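Local coordinates for protein NOVW (Streptomyces niveus ncimb 11891, PDB 2C0Z) that epimerises a dTDP-4-keto-6-deoxy sugar at C3, acting with NovU on the way to the deoxysugar of the antibiotic novobiocin, at the interface of chains A and B. Numbering follows the deposited sequence. Chains: chain A/B, NOVW.

Contact 1: the interface of chains A and B. Residues chain A 36-38, 86, 117; chain B 57-59, 140.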
loop_
_atom_site.group_PDB
_atom_site.type_symbol
_atom_site.label_atom_id
_atom_site.label_comp_id
_atom_site.label_asym_id
_atom_site.label_seq_id
_atom_site.Cartn_x
_atom_site.Cartn_y
_atom_site.Cartn_z
ATOM N N LEU A 36 5.881 -7.291 -7.542
ATOM C CA LEU A 36 6.962 -6.719 -6.773
ATOM C C LEU A 36 6.737 -6.707 -5.283
ATOM O O LEU A 36 5.616 -6.634 -4.807
ATOM C CB LEU A 36 7.273 -5.311 -7.261
ATOM C CG LEU A 36 6.147 -4.295 -7.248
ATOM C CD1 LEU A 36 6.718 -2.920 -6.956
ATOM C CD2 LEU A 36 5.346 -4.318 -8.582
ATOM N N ASP A 37 7.849 -6.725 -4.568
ATOM C CA ASP A 37 7.939 -6.523 -3.114
ATOM C C ASP A 37 8.422 -5.085 -2.954
ATOM O O ASP A 37 9.543 -4.762 -3.369
ATOM C CB ASP A 37 8.975 -7.419 -2.401
ATOM C CG ASP A 37 8.726 -8.912 -2.550
ATOM O OD1 ASP A 37 7.595 -9.336 -2.795
ATOM O OD2 ASP A 37 9.652 -9.755 -2.418
ATOM N N TRP A 38 7.606 -4.215 -2.370
ATOM C CA TRP A 38 8.018 -2.829 -2.141
ATOM C C TRP A 38 8.330 -2.461 -0.684
ATOM O O TRP A 38 8.791 -1.350 -0.429
ATOM C CB TRP A 38 7.039 -1.812 -2.750
ATOM C CG TRP A 38 5.649 -1.792 -2.241
ATOM C CD1 TRP A 38 4.677 -2.708 -2.472
ATOM C CD2 TRP A 38 5.049 -0.773 -1.452
ATOM N NE1 TRP A 38 3.499 -2.312 -1.891
ATOM C CE2 TRP A 38 3.705 -1.127 -1.244
ATOM C CE3 TRP A 38 5.509 0.423 -0.903
ATOM C CZ2 TRP A 38 2.824 -0.333 -0.487
ATOM C CZ3 TRP A 38 4.639 1.193 -0.155
ATOM C CH2 TRP A 38 3.313 0.828 0.030
ATOM N N VAL A 86 1.751 4.283 -7.090
ATOM C CA VAL A 86 1.200 3.011 -7.603
ATOM C C VAL A 86 0.548 3.172 -8.975
ATOM O O VAL A 86 0.231 2.181 -9.638
ATOM C CB VAL A 86 0.244 2.349 -6.632
ATOM C CG1 VAL A 86 0.964 1.939 -5.328
ATOM C CG2 VAL A 86 -0.954 3.214 -6.351
ATOM N N ARG A 117 8.768 2.169 -9.786
ATOM C CA ARG A 117 8.076 1.778 -8.568
ATOM C C ARG A 117 8.938 1.816 -7.295
ATOM O O ARG A 117 8.831 0.952 -6.393
ATOM C CB ARG A 117 7.425 0.416 -8.762
ATOM C CG ARG A 117 6.340 0.431 -9.824
ATOM C CD ARG A 117 5.472 -0.827 -9.824
ATOM N NE ARG A 117 4.453 -0.859 -10.890
ATOM C CZ ARG A 117 3.229 -0.375 -10.787
ATOM N NH1 ARG A 117 2.781 0.153 -9.657
ATOM N NH2 ARG A 117 2.418 -0.457 -11.838
ATOM N N ALA B 57 5.127 -5.743 1.973
ATOM C CA ALA B 57 4.117 -5.071 1.152
ATOM C C ALA B 57 4.444 -5.429 -0.279
ATOM O O ALA B 57 5.613 -5.392 -0.681
ATOM C CB ALA B 57 4.125 -3.563 1.357
ATOM N N ASN B 58 3.421 -5.801 -1.042
ATOM C CA ASN B 58 3.565 -6.226 -2.426
ATOM C C ASN B 58 2.589 -5.497 -3.323
ATOM O O ASN B 58 1.573 -4.961 -2.858
ATOM C CB ASN B 58 3.291 -7.727 -2.572
ATOM C CG ASN B 58 4.361 -8.591 -1.900
ATOM O OD1 ASN B 58 4.187 -9.025 -0.800
ATOM N ND2 ASN B 58 5.409 -8.896 -2.617
ATOM N N LEU B 59 2.932 -5.472 -4.606
ATOM C CA LEU B 59 2.047 -5.002 -5.677
ATOM C C LEU B 59 2.020 -6.045 -6.765
ATOM O O LEU B 59 3.016 -6.694 -7.044
ATOM C CB LEU B 59 2.474 -3.644 -6.228
ATOM C CG LEU B 59 2.253 -2.472 -5.276
ATOM C CD1 LEU B 59 3.256 -1.386 -5.503
ATOM C CD2 LEU B 59 0.883 -1.921 -5.430
ATOM N N CYS B 140 -2.556 -4.121 -4.193
ATOM C CA CYS B 140 -1.569 -3.859 -3.175
ATOM C C CYS B 140 -1.897 -4.728 -1.970
ATOM O O CYS B 140 -3.072 -4.820 -1.568
ATOM C CB CYS B 140 -1.594 -2.382 -2.800
ATOM S SG CYS B 140 -0.345 -1.908 -1.606
#
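A:Trp38 holds CG between its backbone N and carbonyl carbon (chi1 62°), which swings the indole across to B:Ala57 and B:Leu59; B:Leu59 meets it with CG anti to the carbonyl carbon (chi1 -70°). The methyl CB of B:Ala57 sits over one face of the indole, 3.7 Å from the centroid of the five-membered ring of A:Trp38. CD1 of B:Leu59 lies over the opposite face of that ring, clamping the indole, and comes within 3.6 Å of A:Trp38 CD1. Farther along the indole, SG of B:Cys140 approaches CZ2 of A:Trp38 at 3.7 Å. The indole NE1 makes a weak hydrogen bond to the backbone O of B:Asn58. The other branch of B:Leu59, CD2, reaches CG1 of A:Val86, the two side chains crossing at about a right angle, while A:Leu36 lies alongside B:Leu59 and packs CD2 against its CB. Behind these side chains, strand 33-40 of chain A pairs antiparallel with strand 56-63 of chain B. A:Leu36 N bonds to B:Leu59 O at 3.0 Å, and A:Trp38 N to B:Ala57 O at 2.9 Å. A:Leu36 O accepts twice, from B:Leu59 N and from the side-chain amide ND2 of B:Asn58 at 3.2 Å, the latter rising 46° out of the carbonyl plane. This strand pairing joins the subunits into a continuous sheet and places A:Asp37 beside B:Ala57 and B:Asn58, all predicted substrate-binding residues, so the dimer probably helps build the active site.

Contact 2: the interface of chains A and B. Residues chain A 59, 86-87, 117, 138; chain B 59, 86-87, 117, 138.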
loop_
_atom_site.group_PDB
_atom_site.type_symbol
_atom_site.label_atom_id
_atom_site.label_comp_id
_atom_site.label_asym_id
_atom_site.label_seq_id
_atom_site.Cartn_x
_atom_site.Cartn_y
_atom_site.Cartn_z
ATOM N N LEU A 59 -4.123 6.509 0.617
ATOM C CA LEU A 59 -3.990 6.694 -0.832
ATOM C C LEU A 59 -4.390 8.108 -1.170
ATOM O O LEU A 59 -5.289 8.674 -0.568
ATOM C CB LEU A 59 -4.819 5.686 -1.624
ATOM C CG LEU A 59 -4.298 4.253 -1.571
ATOM C CD1 LEU A 59 -5.409 3.261 -1.707
ATOM C CD2 LEU A 59 -3.293 4.019 -2.639
ATOM N N VAL A 86 1.751 4.283 -7.090
ATOM C CA VAL A 86 1.200 3.011 -7.603
ATOM C C VAL A 86 0.548 3.172 -8.975
ATOM O O VAL A 86 0.231 2.181 -9.638
ATOM C CB VAL A 86 0.244 2.349 -6.632
ATOM C CG1 VAL A 86 0.964 1.939 -5.328
ATOM C CG2 VAL A 86 -0.954 3.214 -6.351
ATOM N N ARG A 87 0.326 4.405 -9.406
ATOM C CA ARG A 87 -0.219 4.686 -10.731
ATOM C C ARG A 87 0.219 6.061 -11.148
ATOM O O ARG A 87 0.090 7.014 -10.380
ATOM C CB ARG A 87 -1.737 4.615 -10.700
ATOM C CG ARG A 87 -2.457 4.921 -12.004
ATOM C CD ARG A 87 -3.921 5.118 -11.695
ATOM N NE ARG A 87 -4.829 5.006 -12.800
ATOM C CZ ARG A 87 -6.157 4.750 -12.669
ATOM N NH1 ARG A 87 -6.786 4.556 -11.444
ATOM N NH2 ARG A 87 -6.866 4.674 -13.791
ATOM N N ARG A 117 8.768 2.169 -9.786
ATOM C CA ARG A 117 8.076 1.778 -8.568
ATOM C C ARG A 117 8.938 1.816 -7.295
ATOM O O ARG A 117 8.831 0.952 -6.393
ATOM C CB ARG A 117 7.425 0.416 -8.762
ATOM C CG ARG A 117 6.340 0.431 -9.824
ATOM C CD ARG A 117 5.472 -0.827 -9.824
ATOM N NE ARG A 117 4.453 -0.859 -10.890
ATOM C CZ ARG A 117 3.229 -0.375 -10.787
ATOM N NH1 ARG A 117 2.781 0.153 -9.657
ATOM N NH2 ARG A 117 2.418 -0.457 -11.838
ATOM N N THR A 138 -1.461 8.384 -8.392
ATOM C CA THR A 138 -1.909 7.805 -7.143
ATOM C C THR A 138 -0.721 7.421 -6.265
ATOM O O THR A 138 0.126 6.625 -6.680
ATOM C CB THR A 138 -2.721 6.525 -7.455
ATOM O OG1 THR A 138 -3.809 6.839 -8.353
ATOM C CG2 THR A 138 -3.353 5.961 -6.180
ATOM N N LEU B 59 2.932 -5.472 -4.606
ATOM C CA LEU B 59 2.047 -5.002 -5.677
ATOM C C LEU B 59 2.020 -6.045 -6.765
ATOM O O LEU B 59 3.016 -6.694 -7.044
ATOM C CB LEU B 59 2.474 -3.644 -6.228
ATOM C CG LEU B 59 2.253 -2.472 -5.276
ATOM C CD1 LEU B 59 3.256 -1.386 -5.503
ATOM C CD2 LEU B 59 0.883 -1.921 -5.430
ATOM N N VAL B 86 -5.717 -0.830 -6.188
ATOM C CA VAL B 86 -5.345 0.598 -6.276
ATOM C C VAL B 86 -5.523 1.160 -7.685
ATOM O O VAL B 86 -5.465 2.376 -7.887
ATOM C CB VAL B 86 -3.946 0.874 -5.764
ATOM C CG1 VAL B 86 -3.827 0.554 -4.257
ATOM C CG2 VAL B 86 -2.903 0.146 -6.567
ATOM N N ARG B 87 -5.724 0.295 -8.668
ATOM C CA ARG B 87 -5.985 0.715 -10.041
ATOM C C ARG B 87 -6.755 -0.370 -10.737
ATOM O O ARG B 87 -6.377 -1.540 -10.673
ATOM C CB ARG B 87 -4.676 0.968 -10.771
ATOM C CG ARG B 87 -4.781 1.380 -12.231
ATOM C CD ARG B 87 -3.410 1.265 -12.850
ATOM N NE ARG B 87 -3.197 1.982 -14.074
ATOM C CZ ARG B 87 -1.972 2.327 -14.549
ATOM N NH1 ARG B 87 -0.781 2.033 -13.894
ATOM N NH2 ARG B 87 -1.941 2.994 -15.698
ATOM N N ARG B 117 -12.760 1.307 -3.580
ATOM C CA ARG B 117 -11.494 1.197 -2.875
ATOM C C ARG B 117 -11.570 0.476 -1.518
ATOM O O ARG B 117 -10.898 0.847 -0.528
ATOM C CB ARG B 117 -10.860 2.575 -2.740
ATOM C CG ARG B 117 -10.493 3.185 -4.081
ATOM C CD ARG B 117 -9.590 4.412 -3.963
ATOM N NE ARG B 117 -9.274 5.056 -5.252
ATOM C CZ ARG B 117 -8.250 4.747 -6.027
ATOM N NH1 ARG B 117 -7.359 3.833 -5.672
ATOM N NH2 ARG B 117 -8.096 5.401 -7.175
ATOM N N THR B 138 -4.223 -3.436 -10.640
ATOM C CA THR B 138 -3.121 -3.425 -9.701
ATOM C C THR B 138 -3.622 -3.640 -8.275
ATOM O O THR B 138 -4.445 -2.864 -7.783
ATOM C CB THR B 138 -2.424 -2.045 -9.773
ATOM O OG1 THR B 138 -2.010 -1.773 -11.130
ATOM C CG2 THR B 138 -1.155 -2.036 -8.915
HETATM O O HOH W 1 -0.353 0.374 -11.513
HETATM O O HOH W 2 -5.696 4.893 -8.743
#
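The guanidinium groups of A:Arg87 and B:Arg87 pass each other at the two-fold axis of this RmlC-like cupin dimer, their planes 27° apart. On one face of each lies the partner's CG, 3.5 Å above the plane and shifted toward the rim; at the edge, in plane, sits a water. CZ of A:Arg87 is 3.7 Å from CG of B:Arg87, so each cationic head covers the aliphatic stem of the other arginine. The stems run extended from CG to NE, with CG anti to the backbone N (chi1 178°), and this reach carries each head past its twin to a water held between the two chains.

Water 2 gathers groups from both chains. From chain A come NH1 of A:Arg87, 2.9 Å from the oxygen of water 2, and OG1 of A:Thr138. From chain B, the backbone O of B:Val86 lies 2.7 Å from the oxygen of water 2, and NH2 of B:Arg117 points nearly straight at it. Water 1 repeats the set with the chains exchanged. The waters thus bridge subunits that make no direct polar bond in this patch. B:Val86 O also accepts from NH1 of B:Arg117 at 3.3 Å; that donor stands 45° out of the carbonyl plane, and the bond ties the second arginine to its own chain. Each water therefore lies between two guanidiniums of opposite chains: NH1 of A:Arg87 and NH2 of B:Arg117 are 4.5 Å apart, and the water that bridges them, with the carbonyl oxygen of B:Val86 nearby, may ease the repulsion of like charges.

Beside the arginines, A:Val86 and B:Val86 meet tip to tip through their CG2 methyls, 3.6 Å apart, with the side chains crossing at about a right angle. The remaining branch of B:Val86, CG1, turns to A:Leu59 and touches its CD2 at 3.9 Å.

The centres of contact 1 and contact 2 lie about 9 Å apart, and A:Val86, A:Arg117 and B:Leu59 belong to both. Contact 1 has a two-fold twin with the chains exchanged, whereas contact 2 straddles the axis and includes both copies of each residue. B:Leu59, on strand 56-63, carries the packing from the paired strands toward the axis, making one continuous dimer surface. The predicted proton donor A:Tyr141 is about 11 Å from the centre of contact 1 and 9 Å from that of contact 2, which suggests that dimerisation supports the catalytic region.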